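Local coordinates for GTPase-activating protein GYP1 (Saccharomyces cerevisiae, PDB 1FKM) that acts as a Ypt/Rab GTPase-activating protein, its TBC domain lending an arginine and a glutamine finger that speed GTP hydrolysis by Ypt1 and Ypt7, at residues T19-Q24 with V52-Q57; R63-Y68 with I171-A176; P95-H100 with I133-T138; R213-L218 with F335-S340. All coordinates share one frame; numbering follows the deposited sequence.

Interaction 1: T19-Q24 with V52-Q57; sequences TIINQQ and VNTKRQ
Two carbonyl groups, those of Thr19 and Val52, are the flat groups that join these loops into a single beta bridge between Ile20 and Asn53. The carbonyl oxygen of Thr19 is gripped twice by Thr54: the backbone N arrives at 2.9 Å nearly along the C=O axis, and OG1 donates at 2.8 Å in the carbonyl plane, on a lone pair. The Val52 carbonyl is met differently. Ile21 N, 2.9 Å from Val52 O, lies above its plane, 39° out of it, in an otherwise straight bond (167° at the hydrogen). The same oxygen takes a CA-H...O contact from Ile20 CA. With chi1 at 60°, Thr54 places OG1 between its backbone N and carbonyl carbon. The Thr54 and Ile21 side chains cross at about a right angle, Thr54 CG2 4.2 Å from Ile21 CG1. An alanine in place of Thr54 would probably leave Thr19 O with the backbone N as its one donor from this loop and open a small gap beside Ile21 CG1. Ile21 also packs on Leu45 of helix 39-46, tying the bridge to the helical body. Asn53 also forms an Asx turn, its OD1 accepting from Lys55 N at 3.0 Å.

Interaction 2: R63-Y68 with I171-A176; sequences RKRKEY and ITDLEA
Tyr68 and Arg65, one turn apart on helix 63-68, reach across to helix 171-176 and settle on either side of Ala176 CB. The Tyr68 side chain stands with CG anti to the backbone N (chi1 172°), and one face of its ring rests on the backbone of the other helix. Ala176 CA sits 3.9 Å from the ring centroid in a CH-pi contact, while Ala176 CB presses on Tyr68 CB at 3.5 Å. From this footing the phenol OH donates to Glu175 OE1 at 2.8 Å, using the anti lone pair of the carboxylate. That oxygen lies in the plane of the ring at its edge, whereas the carboxylate as a whole is turned almost perpendicular to it, 85° between planes. Glu175 is extended beyond CG, and its other oxygen, OE2, is held by a salt bridge to Arg115 and a hydrogen bond to Ser112, which would fix the rotation of the carboxylate.

Arg65 runs extended from CG to NE. Its CD lies 3.6 Å from Asp173 OD1, and the guanidinium stacks on the carboxylate with their planes 16° apart. Asp173 CB covers one guanidinium face near its rim. No N-H points at the acid here: Arg65 forms its salt bridge with Asp177, and Asp173 with Arg69. The contact is a near-perpendicular helix crossing within the all-helical TBC domain: the axes of the two helix segments approach to 8.9 Å, and Arg115, Ile116 and Leu119 of helix 107-123 also pack on Tyr68.

Interaction 3: P95-H100 with I133-T138; sequences PRTNPH and INDLVT
Thr97 meets the helix 133-138 through both branches of its side chain. OG1 receives a nearly straight hydrogen bond from Asn134 ND2 at 2.9 Å, 174° at the hydrogen, and lies in the plane of the amide. The Thr97 and Thr138 side chains slide past each other in opposite directions, their CG2 methyls 4.0 Å apart. Next along the loop, Asn98 reaches tip to tip toward Thr138, its ND2 making a weak hydrogen bond to Thr138 OG1 at 3.3 Å.

Behind these contacts stands a second shell. Thr138 OG1 turns back to the carbonyl of Asp135 in its own helix, 2.7 Å from Asp135 O; with chi1 at 64° this hydroxyl sits between the backbone N and the carbonyl carbon. Thr97 OG1 is also bonded to Asp93 O, and Asn134 OD1 accepts from Gly132 N, which would hold the amide turned with Thr97 OG1 in its plane.

The contact thus pins the loop directly after the arginine finger, Arg96, itself in a salt bridge with Asp93, and the Asn134 side chain is about 4 Å from that of the glutamine finger, Gln131, so it probably couples the neighbourhoods of the two fingers. Leu117 of helix 107-123 packs on Asn134, and Met247 of helix 247-261 on Thr138.

Interaction 4: R213-L218 with F335-S340; sequences RIDADL and FLIKWS
Asp215 and Ser340 point their side chains at each other where the helix junction 213-218 meets 335-340. Ser340 OG, anti to its own backbone N (chi1 -171°), donates to Asp215 OD2 at 2.5 Å, short enough that its exact length is doubtful, and approaches the syn lone pair, on the side of the other oxygen. Asp215 CG is likewise anti to its backbone N. Its OD1 accepts from Leu218 N at 3.1 Å, met from above the carboxylate plane, so one acid group faces the serine with one oxygen and the helix end with the other.

Beside the polar pair lies an apolar patch centred on Ile337. Ile337 CD1 lies 3.7 Å from Asp215 CB. The same methyl is 4.2 Å from Ile214 CG1 and also touches Leu218 CD2, which reaches Leu336 CG as well. Trp378 of helix 365-382 packs on Ile337, and Leu343 adjoins both Leu218 and Leu336. An alanine at Asp215 would probably leave Leu218 N without its side-chain cap and Ser340 OG without its acceptor, while the CB contact with Ile337 would remain.

The arrangement is that of an aspartate N-cap: Asp215, the first residue beyond helix 198-214, caps the N-terminus of helix 216-224 by accepting from the N-H three residues on, and ties this junction, through Ser340, to helix 340-343, while Ile337 near the end of helix 324-338 packs beside it.

The four contacts are spread through an all-helical domain, and none touches another. Interaction 3 lies nearest the middle, its centre 11 Å from that of the chain, and alone carries catalytic machinery, with the arginine finger in one segment and the glutamine finger just before the other. Along the chain it is nested in the loop closed by interaction 2, whose nearest atoms are about 7 Å away; helices 133-145 and 168-186 follow each other. Interaction 1 comes within about 5 Å of interaction 2 at nearest atoms and, like it, is remote from the fingers. Interaction 4 stands apart, its centre 44 Å from that of interaction 2, on opposite sides of the chain's centre.

Interaction 1: T19-Q24 with V52-Q57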
# COMPACT_ATOMS: atom_id res chain seq x y z
N THR A 19 -26.04 -10.33 -6.09
CA THR A 19 -26.12 -11.11 -4.86
C THR A 19 -24.74 -11.57 -4.39
O THR A 19 -24.24 -11.10 -3.37
CB THR A 19 -27.04 -12.34 -5.01
OG1 THR A 19 -28.34 -11.91 -5.44
CG2 THR A 19 -27.18 -13.05 -3.67
N ILE A 20 -24.12 -12.48 -5.14
CA ILE A 20 -22.78 -12.96 -4.80
C ILE A 20 -21.81 -12.48 -5.86
O ILE A 20 -21.86 -12.93 -7.00
CB ILE A 20 -22.72 -14.50 -4.73
CG1 ILE A 20 -23.73 -15.03 -3.71
CG2 ILE A 20 -21.31 -14.94 -4.35
CD1 ILE A 20 -23.75 -16.54 -3.59
N ILE A 21 -20.93 -11.56 -5.48
CA ILE A 21 -19.96 -11.01 -6.42
C ILE A 21 -18.93 -12.04 -6.87
O ILE A 21 -18.35 -12.75 -6.05
CB ILE A 21 -19.24 -9.79 -5.79
CG1 ILE A 21 -20.27 -8.72 -5.43
CG2 ILE A 21 -18.20 -9.22 -6.76
CD1 ILE A 21 -19.72 -7.53 -4.70
N ASN A 22 -18.71 -12.12 -8.18
CA ASN A 22 -17.75 -13.06 -8.75
C ASN A 22 -16.31 -12.54 -8.65
O ASN A 22 -15.87 -11.74 -9.48
CB ASN A 22 -18.09 -13.34 -10.22
CG ASN A 22 -17.20 -14.40 -10.83
OD1 ASN A 22 -15.98 -14.27 -10.84
ND2 ASN A 22 -17.82 -15.46 -11.35
N GLN A 23 -15.59 -13.02 -7.64
CA GLN A 23 -14.21 -12.64 -7.38
C GLN A 23 -13.30 -12.78 -8.60
O GLN A 23 -12.44 -11.93 -8.85
CB GLN A 23 -13.65 -13.49 -6.23
CG GLN A 23 -12.29 -13.05 -5.71
CD GLN A 23 -12.37 -11.82 -4.83
OE1 GLN A 23 -12.88 -10.78 -5.24
NE2 GLN A 23 -11.87 -11.93 -3.60
N GLN A 24 -13.50 -13.86 -9.36
CA GLN A 24 -12.70 -14.10 -10.56
C GLN A 24 -12.86 -12.98 -11.58
O GLN A 24 -11.87 -12.43 -12.07
CB GLN A 24 -13.09 -15.42 -11.22
CG GLN A 24 -12.59 -16.67 -10.51
CD GLN A 24 -12.81 -17.92 -11.34
OE1 GLN A 24 -12.35 -18.01 -12.48
NE2 GLN A 24 -13.51 -18.89 -10.77
N VAL A 52 -17.95 -11.28 -0.33
CA VAL A 52 -18.51 -11.23 -1.68
C VAL A 52 -20.03 -11.43 -1.69
O VAL A 52 -20.70 -11.00 -2.62
CB VAL A 52 -17.84 -12.27 -2.61
CG1 VAL A 52 -16.38 -11.89 -2.83
CG2 VAL A 52 -17.95 -13.68 -2.00
N ASN A 53 -20.56 -12.07 -0.65
CA ASN A 53 -22.01 -12.27 -0.56
C ASN A 53 -22.56 -10.95 -0.01
O ASN A 53 -22.41 -10.66 1.17
CB ASN A 53 -22.34 -13.40 0.42
CG ASN A 53 -23.82 -13.72 0.46
OD1 ASN A 53 -24.66 -12.84 0.23
ND2 ASN A 53 -24.15 -14.97 0.75
N THR A 54 -23.19 -10.16 -0.88
CA THR A 54 -23.73 -8.86 -0.49
C THR A 54 -24.68 -8.90 0.70
O THR A 54 -24.75 -7.94 1.47
CB THR A 54 -24.44 -8.17 -1.67
OG1 THR A 54 -25.52 -8.98 -2.13
CG2 THR A 54 -23.46 -7.95 -2.82
N LYS A 55 -25.41 -9.99 0.86
CA LYS A 55 -26.36 -10.12 1.97
C LYS A 55 -25.67 -10.19 3.33
O LYS A 55 -26.32 -10.01 4.36
CB LYS A 55 -27.23 -11.36 1.78
CG LYS A 55 -28.07 -11.35 0.52
CD LYS A 55 -27.66 -12.47 -0.42
CE LYS A 55 -27.85 -13.84 0.23
NZ LYS A 55 -27.36 -14.93 -0.65
N ARG A 56 -24.37 -10.46 3.33
CA ARG A 56 -23.61 -10.56 4.58
C ARG A 56 -22.76 -9.34 4.90
O ARG A 56 -22.16 -9.25 5.97
CB ARG A 56 -22.70 -11.79 4.53
CG ARG A 56 -23.45 -13.11 4.43
CD ARG A 56 -22.50 -14.30 4.43
NE ARG A 56 -23.25 -15.55 4.51
CZ ARG A 56 -22.69 -16.75 4.59
NH1 ARG A 56 -21.37 -16.88 4.61
NH2 ARG A 56 -23.46 -17.83 4.66
N GLN A 57 -22.72 -8.38 3.98
CA GLN A 57 -21.90 -7.18 4.16
C GLN A 57 -22.31 -6.26 5.30
O GLN A 57 -21.47 -5.87 6.12
CB GLN A 57 -21.84 -6.39 2.86
CG GLN A 57 -21.30 -7.19 1.68
CD GLN A 57 -21.14 -6.34 0.43
OE1 GLN A 57 -21.73 -5.27 0.31
NE2 GLN A 57 -20.33 -6.82 -0.51

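Interaction 2: R63-Y68 with I171-A176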
# COMPACT_ATOMS: atom_id res chain seq x y z
N ARG A 63 -20.20 -5.54 12.76
CA ARG A 63 -19.40 -6.30 13.71
C ARG A 63 -17.92 -5.91 13.69
O ARG A 63 -17.29 -5.80 14.75
CB ARG A 63 -19.55 -7.80 13.45
CG ARG A 63 -20.97 -8.31 13.70
CD ARG A 63 -21.10 -9.82 13.63
NE ARG A 63 -21.02 -10.35 12.26
CZ ARG A 63 -19.89 -10.71 11.66
NH1 ARG A 63 -18.73 -10.60 12.29
NH2 ARG A 63 -19.93 -11.18 10.42
N LYS A 64 -17.36 -5.70 12.51
CA LYS A 64 -15.95 -5.33 12.41
C LYS A 64 -15.69 -3.93 12.94
O LYS A 64 -14.69 -3.68 13.60
CB LYS A 64 -15.47 -5.44 10.96
CG LYS A 64 -15.55 -6.84 10.39
CD LYS A 64 -14.82 -7.86 11.26
CE LYS A 64 -13.33 -7.61 11.31
NZ LYS A 64 -12.60 -8.65 12.09
N ARG A 65 -16.59 -3.00 12.63
CA ARG A 65 -16.45 -1.62 13.07
C ARG A 65 -16.66 -1.52 14.57
O ARG A 65 -16.01 -0.72 15.25
CB ARG A 65 -17.42 -0.73 12.30
CG ARG A 65 -17.03 -0.61 10.82
CD ARG A 65 -18.08 0.07 9.97
NE ARG A 65 -17.61 0.26 8.60
CZ ARG A 65 -18.37 0.68 7.60
NH1 ARG A 65 -19.65 0.95 7.81
NH2 ARG A 65 -17.86 0.83 6.38
N LYS A 66 -17.55 -2.35 15.10
CA LYS A 66 -17.80 -2.37 16.54
C LYS A 66 -16.59 -2.98 17.25
O LYS A 66 -16.20 -2.53 18.33
CB LYS A 66 -19.05 -3.19 16.85
CG LYS A 66 -19.40 -3.27 18.33
CD LYS A 66 -20.64 -4.11 18.56
CE LYS A 66 -20.96 -4.22 20.04
NZ LYS A 66 -19.86 -4.89 20.79
N GLU A 67 -15.99 -3.99 16.63
CA GLU A 67 -14.82 -4.65 17.20
C GLU A 67 -13.64 -3.68 17.29
O GLU A 67 -12.88 -3.68 18.26
CB GLU A 67 -14.41 -5.86 16.35
CG GLU A 67 -13.47 -6.82 17.06
CD GLU A 67 -12.96 -7.92 16.15
OE1 GLU A 67 -13.67 -8.30 15.19
OE2 GLU A 67 -11.84 -8.43 16.40
N TYR A 68 -13.48 -2.87 16.25
CA TYR A 68 -12.40 -1.87 16.23
C TYR A 68 -12.57 -0.95 17.44
O TYR A 68 -11.64 -0.74 18.21
CB TYR A 68 -12.48 -1.04 14.95
CG TYR A 68 -11.53 0.13 14.94
CD1 TYR A 68 -10.16 -0.06 14.78
CD2 TYR A 68 -12.00 1.44 15.11
CE1 TYR A 68 -9.28 1.02 14.80
CE2 TYR A 68 -11.12 2.53 15.13
CZ TYR A 68 -9.76 2.30 14.98
OH TYR A 68 -8.87 3.35 15.01
N ILE A 171 -15.85 8.82 10.69
CA ILE A 171 -14.40 8.80 10.73
C ILE A 171 -13.94 7.53 11.45
O ILE A 171 -12.93 6.92 11.07
CB ILE A 171 -13.85 10.07 11.45
CG1 ILE A 171 -14.14 11.30 10.58
CG2 ILE A 171 -12.36 9.93 11.72
CD1 ILE A 171 -13.66 12.61 11.16
N THR A 172 -14.67 7.12 12.48
CA THR A 172 -14.31 5.91 13.21
C THR A 172 -14.57 4.68 12.33
O THR A 172 -13.81 3.71 12.38
CB THR A 172 -15.10 5.78 14.53
OG1 THR A 172 -14.81 6.91 15.36
CG2 THR A 172 -14.69 4.52 15.28
N ASP A 173 -15.63 4.72 11.53
CA ASP A 173 -15.92 3.61 10.61
C ASP A 173 -14.78 3.51 9.60
O ASP A 173 -14.34 2.42 9.25
CB ASP A 173 -17.22 3.84 9.83
CG ASP A 173 -18.46 3.75 10.70
OD1 ASP A 173 -18.40 3.11 11.78
OD2 ASP A 173 -19.50 4.30 10.28
N LEU A 174 -14.32 4.66 9.11
CA LEU A 174 -13.23 4.74 8.15
C LEU A 174 -11.96 4.15 8.78
O LEU A 174 -11.23 3.38 8.14
CB LEU A 174 -12.98 6.20 7.75
CG LEU A 174 -11.70 6.50 6.96
CD1 LEU A 174 -11.78 5.87 5.59
CD2 LEU A 174 -11.50 8.00 6.85
N GLU A 175 -11.72 4.53 10.03
CA GLU A 175 -10.56 4.04 10.78
C GLU A 175 -10.59 2.52 10.88
O GLU A 175 -9.57 1.86 10.70
CB GLU A 175 -10.55 4.63 12.20
CG GLU A 175 -9.98 6.04 12.29
CD GLU A 175 -10.10 6.63 13.68
OE1 GLU A 175 -9.97 5.88 14.68
OE2 GLU A 175 -10.30 7.86 13.79
N ALA A 176 -11.76 1.98 11.20
CA ALA A 176 -11.92 0.53 11.34
C ALA A 176 -11.63 -0.19 10.02
O ALA A 176 -10.87 -1.17 9.98
CB ALA A 176 -13.34 0.22 11.81

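Interaction 3: P95-H100 with I133-T138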
# COMPACT_ATOMS: atom_id res chain seq x y z
N PRO A 95 3.13 12.92 12.53
CA PRO A 95 3.26 14.29 12.01
C PRO A 95 4.26 14.41 10.86
O PRO A 95 4.23 15.38 10.10
CB PRO A 95 3.70 15.09 13.24
CG PRO A 95 3.09 14.33 14.37
CD PRO A 95 3.38 12.90 13.99
N ARG A 96 5.15 13.43 10.74
CA ARG A 96 6.17 13.44 9.70
C ARG A 96 5.88 12.55 8.49
O ARG A 96 6.73 12.39 7.61
CB ARG A 96 7.52 13.06 10.31
CG ARG A 96 7.91 13.89 11.54
CD ARG A 96 9.34 13.60 11.98
NE ARG A 96 9.53 12.21 12.40
CZ ARG A 96 10.72 11.67 12.68
NH1 ARG A 96 11.82 12.40 12.57
NH2 ARG A 96 10.80 10.40 13.05
N THR A 97 4.69 11.96 8.44
CA THR A 97 4.30 11.08 7.34
C THR A 97 3.71 11.89 6.17
O THR A 97 2.89 12.78 6.38
CB THR A 97 3.25 10.04 7.80
OG1 THR A 97 3.83 9.21 8.82
CG2 THR A 97 2.80 9.17 6.64
N ASN A 98 4.13 11.57 4.95
CA ASN A 98 3.67 12.27 3.75
C ASN A 98 3.66 13.78 3.94
O ASN A 98 2.62 14.43 3.78
CB ASN A 98 2.26 11.81 3.34
CG ASN A 98 2.23 10.37 2.88
OD1 ASN A 98 3.11 9.92 2.15
ND2 ASN A 98 1.19 9.64 3.28
N PRO A 99 4.82 14.37 4.27
CA PRO A 99 4.89 15.82 4.48
C PRO A 99 4.56 16.64 3.23
O PRO A 99 4.27 17.84 3.33
CB PRO A 99 6.32 16.03 4.96
CG PRO A 99 7.07 14.92 4.28
CD PRO A 99 6.14 13.75 4.45
N HIS A 100 4.60 16.00 2.07
CA HIS A 100 4.31 16.68 0.81
C HIS A 100 2.81 16.71 0.48
O HIS A 100 2.41 17.35 -0.50
CB HIS A 100 5.08 16.01 -0.33
CG HIS A 100 4.76 14.56 -0.50
ND1 HIS A 100 4.97 13.63 0.50
CD2 HIS A 100 4.24 13.87 -1.55
CE1 HIS A 100 4.57 12.44 0.08
NE2 HIS A 100 4.13 12.56 -1.16
N ILE A 133 5.35 1.14 8.27
CA ILE A 133 3.93 0.80 8.37
C ILE A 133 3.11 2.09 8.31
O ILE A 133 1.95 2.08 7.88
CB ILE A 133 3.62 0.07 9.69
CG1 ILE A 133 4.43 -1.23 9.76
CG2 ILE A 133 2.14 -0.25 9.77
CD1 ILE A 133 4.14 -2.20 8.63
N ASN A 134 3.71 3.19 8.74
CA ASN A 134 3.03 4.48 8.71
C ASN A 134 2.80 4.89 7.25
O ASN A 134 1.86 5.62 6.94
CB ASN A 134 3.84 5.55 9.45
CG ASN A 134 5.24 5.71 8.90
OD1 ASN A 134 5.98 4.74 8.75
ND2 ASN A 134 5.62 6.95 8.60
N ASP A 135 3.67 4.43 6.37
CA ASP A 135 3.52 4.74 4.95
C ASP A 135 2.45 3.83 4.34
O ASP A 135 1.56 4.30 3.63
CB ASP A 135 4.84 4.53 4.20
CG ASP A 135 5.92 5.48 4.64
OD1 ASP A 135 5.73 6.71 4.50
OD2 ASP A 135 6.97 5.00 5.11
N LEU A 136 2.55 2.54 4.64
CA LEU A 136 1.62 1.55 4.08
C LEU A 136 0.15 1.75 4.38
O LEU A 136 -0.70 1.34 3.60
CB LEU A 136 2.01 0.14 4.51
CG LEU A 136 3.34 -0.39 3.96
CD1 LEU A 136 3.55 -1.82 4.43
CD2 LEU A 136 3.33 -0.32 2.45
N VAL A 137 -0.15 2.38 5.51
CA VAL A 137 -1.54 2.60 5.88
C VAL A 137 -2.20 3.71 5.05
O VAL A 137 -3.42 3.68 4.83
CB VAL A 137 -1.67 2.96 7.39
CG1 VAL A 137 -1.09 4.36 7.66
CG2 VAL A 137 -3.13 2.90 7.83
N THR A 138 -1.41 4.66 4.56
CA THR A 138 -1.97 5.81 3.84
C THR A 138 -2.75 5.59 2.53
O THR A 138 -3.77 6.26 2.31
CB THR A 138 -0.91 6.94 3.66
OG1 THR A 138 0.18 6.50 2.85
CG2 THR A 138 -0.36 7.33 5.03

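Interaction 4: R213-L218 with F335-S340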
# COMPACT_ATOMS: atom_id res chain seq x y z
N ARG A 213 21.04 -12.41 -12.33
CA ARG A 213 20.56 -13.32 -13.36
C ARG A 213 20.23 -12.68 -14.70
O ARG A 213 20.70 -13.15 -15.74
CB ARG A 213 19.31 -14.05 -12.86
CG ARG A 213 19.53 -15.46 -12.33
CD ARG A 213 18.27 -15.96 -11.61
NE ARG A 213 18.29 -17.40 -11.37
CZ ARG A 213 18.06 -18.32 -12.30
NH1 ARG A 213 17.79 -17.96 -13.55
NH2 ARG A 213 18.09 -19.61 -11.99
N ILE A 214 19.42 -11.62 -14.70
CA ILE A 214 19.03 -11.01 -15.96
C ILE A 214 19.86 -9.83 -16.45
O ILE A 214 19.73 -9.42 -17.61
CB ILE A 214 17.54 -10.58 -15.95
CG1 ILE A 214 17.35 -9.24 -15.22
CG2 ILE A 214 16.71 -11.66 -15.28
CD1 ILE A 214 17.61 -9.29 -13.75
N ASP A 215 20.70 -9.26 -15.59
CA ASP A 215 21.56 -8.15 -16.00
C ASP A 215 22.88 -8.23 -15.25
O ASP A 215 23.18 -7.38 -14.40
CB ASP A 215 20.88 -6.80 -15.72
CG ASP A 215 21.53 -5.66 -16.50
OD1 ASP A 215 22.70 -5.80 -16.92
OD2 ASP A 215 20.87 -4.61 -16.68
N ALA A 216 23.66 -9.25 -15.57
CA ALA A 216 24.95 -9.48 -14.93
C ALA A 216 25.87 -8.27 -15.04
O ALA A 216 26.66 -8.00 -14.12
CB ALA A 216 25.62 -10.71 -15.54
N ASP A 217 25.78 -7.55 -16.15
CA ASP A 217 26.62 -6.38 -16.35
C ASP A 217 26.31 -5.28 -15.33
O ASP A 217 27.22 -4.64 -14.81
CB ASP A 217 26.46 -5.84 -17.77
CG ASP A 217 27.02 -6.78 -18.82
OD1 ASP A 217 28.17 -7.23 -18.66
OD2 ASP A 217 26.30 -7.08 -19.80
N LEU A 218 25.03 -5.05 -15.06
CA LEU A 218 24.66 -4.03 -14.09
C LEU A 218 25.10 -4.50 -12.71
O LEU A 218 25.64 -3.73 -11.91
CB LEU A 218 23.15 -3.78 -14.10
CG LEU A 218 22.62 -2.81 -13.04
CD1 LEU A 218 23.28 -1.45 -13.20
CD2 LEU A 218 21.11 -2.69 -13.17
N PHE A 335 11.71 -2.31 -12.44
CA PHE A 335 11.87 -0.88 -12.18
C PHE A 335 13.34 -0.51 -12.30
O PHE A 335 13.71 0.42 -13.02
CB PHE A 335 11.36 -0.55 -10.77
CG PHE A 335 11.41 0.92 -10.41
CD1 PHE A 335 10.76 1.87 -11.20
CD2 PHE A 335 12.06 1.35 -9.26
CE1 PHE A 335 10.75 3.22 -10.84
CE2 PHE A 335 12.06 2.70 -8.89
CZ PHE A 335 11.40 3.63 -9.69
N LEU A 336 14.18 -1.26 -11.59
CA LEU A 336 15.62 -1.04 -11.61
C LEU A 336 16.21 -1.18 -13.01
O LEU A 336 16.94 -0.31 -13.47
CB LEU A 336 16.33 -2.02 -10.67
CG LEU A 336 17.86 -1.91 -10.61
CD1 LEU A 336 18.27 -0.52 -10.10
CD2 LEU A 336 18.40 -2.99 -9.69
N ILE A 337 15.89 -2.30 -13.67
CA ILE A 337 16.42 -2.57 -15.00
C ILE A 337 16.09 -1.47 -16.00
O ILE A 337 16.81 -1.26 -16.97
CB ILE A 337 15.91 -3.93 -15.53
CG1 ILE A 337 16.38 -5.06 -14.62
CG2 ILE A 337 16.41 -4.17 -16.95
CD1 ILE A 337 17.88 -5.13 -14.44
N LYS A 338 14.99 -0.76 -15.77
CA LYS A 338 14.60 0.31 -16.66
C LYS A 338 15.68 1.39 -16.70
O LYS A 338 15.88 2.05 -17.73
CB LYS A 338 13.27 0.93 -16.21
CG LYS A 338 12.80 2.09 -17.07
CD LYS A 338 11.45 2.61 -16.61
CE LYS A 338 11.01 3.81 -17.45
NZ LYS A 338 10.90 3.47 -18.90
N TRP A 339 16.39 1.56 -15.59
CA TRP A 339 17.44 2.57 -15.48
C TRP A 339 18.83 1.98 -15.76
O TRP A 339 19.83 2.69 -15.68
CB TRP A 339 17.44 3.19 -14.09
CG TRP A 339 16.08 3.58 -13.59
CD1 TRP A 339 15.43 3.08 -12.49
CD2 TRP A 339 15.19 4.55 -14.17
NE1 TRP A 339 14.20 3.67 -12.36
CE2 TRP A 339 14.03 4.57 -13.37
CE3 TRP A 339 15.28 5.39 -15.28
CZ2 TRP A 339 12.95 5.42 -13.65
CZ3 TRP A 339 14.21 6.23 -15.56
CH2 TRP A 339 13.06 6.23 -14.75
N SER A 340 18.88 0.70 -16.09
CA SER A 340 20.15 0.01 -16.34
C SER A 340 21.21 0.79 -17.14
O SER A 340 22.33 0.97 -16.67
CB SER A 340 19.89 -1.34 -17.02
OG SER A 340 21.08 -2.11 -17.08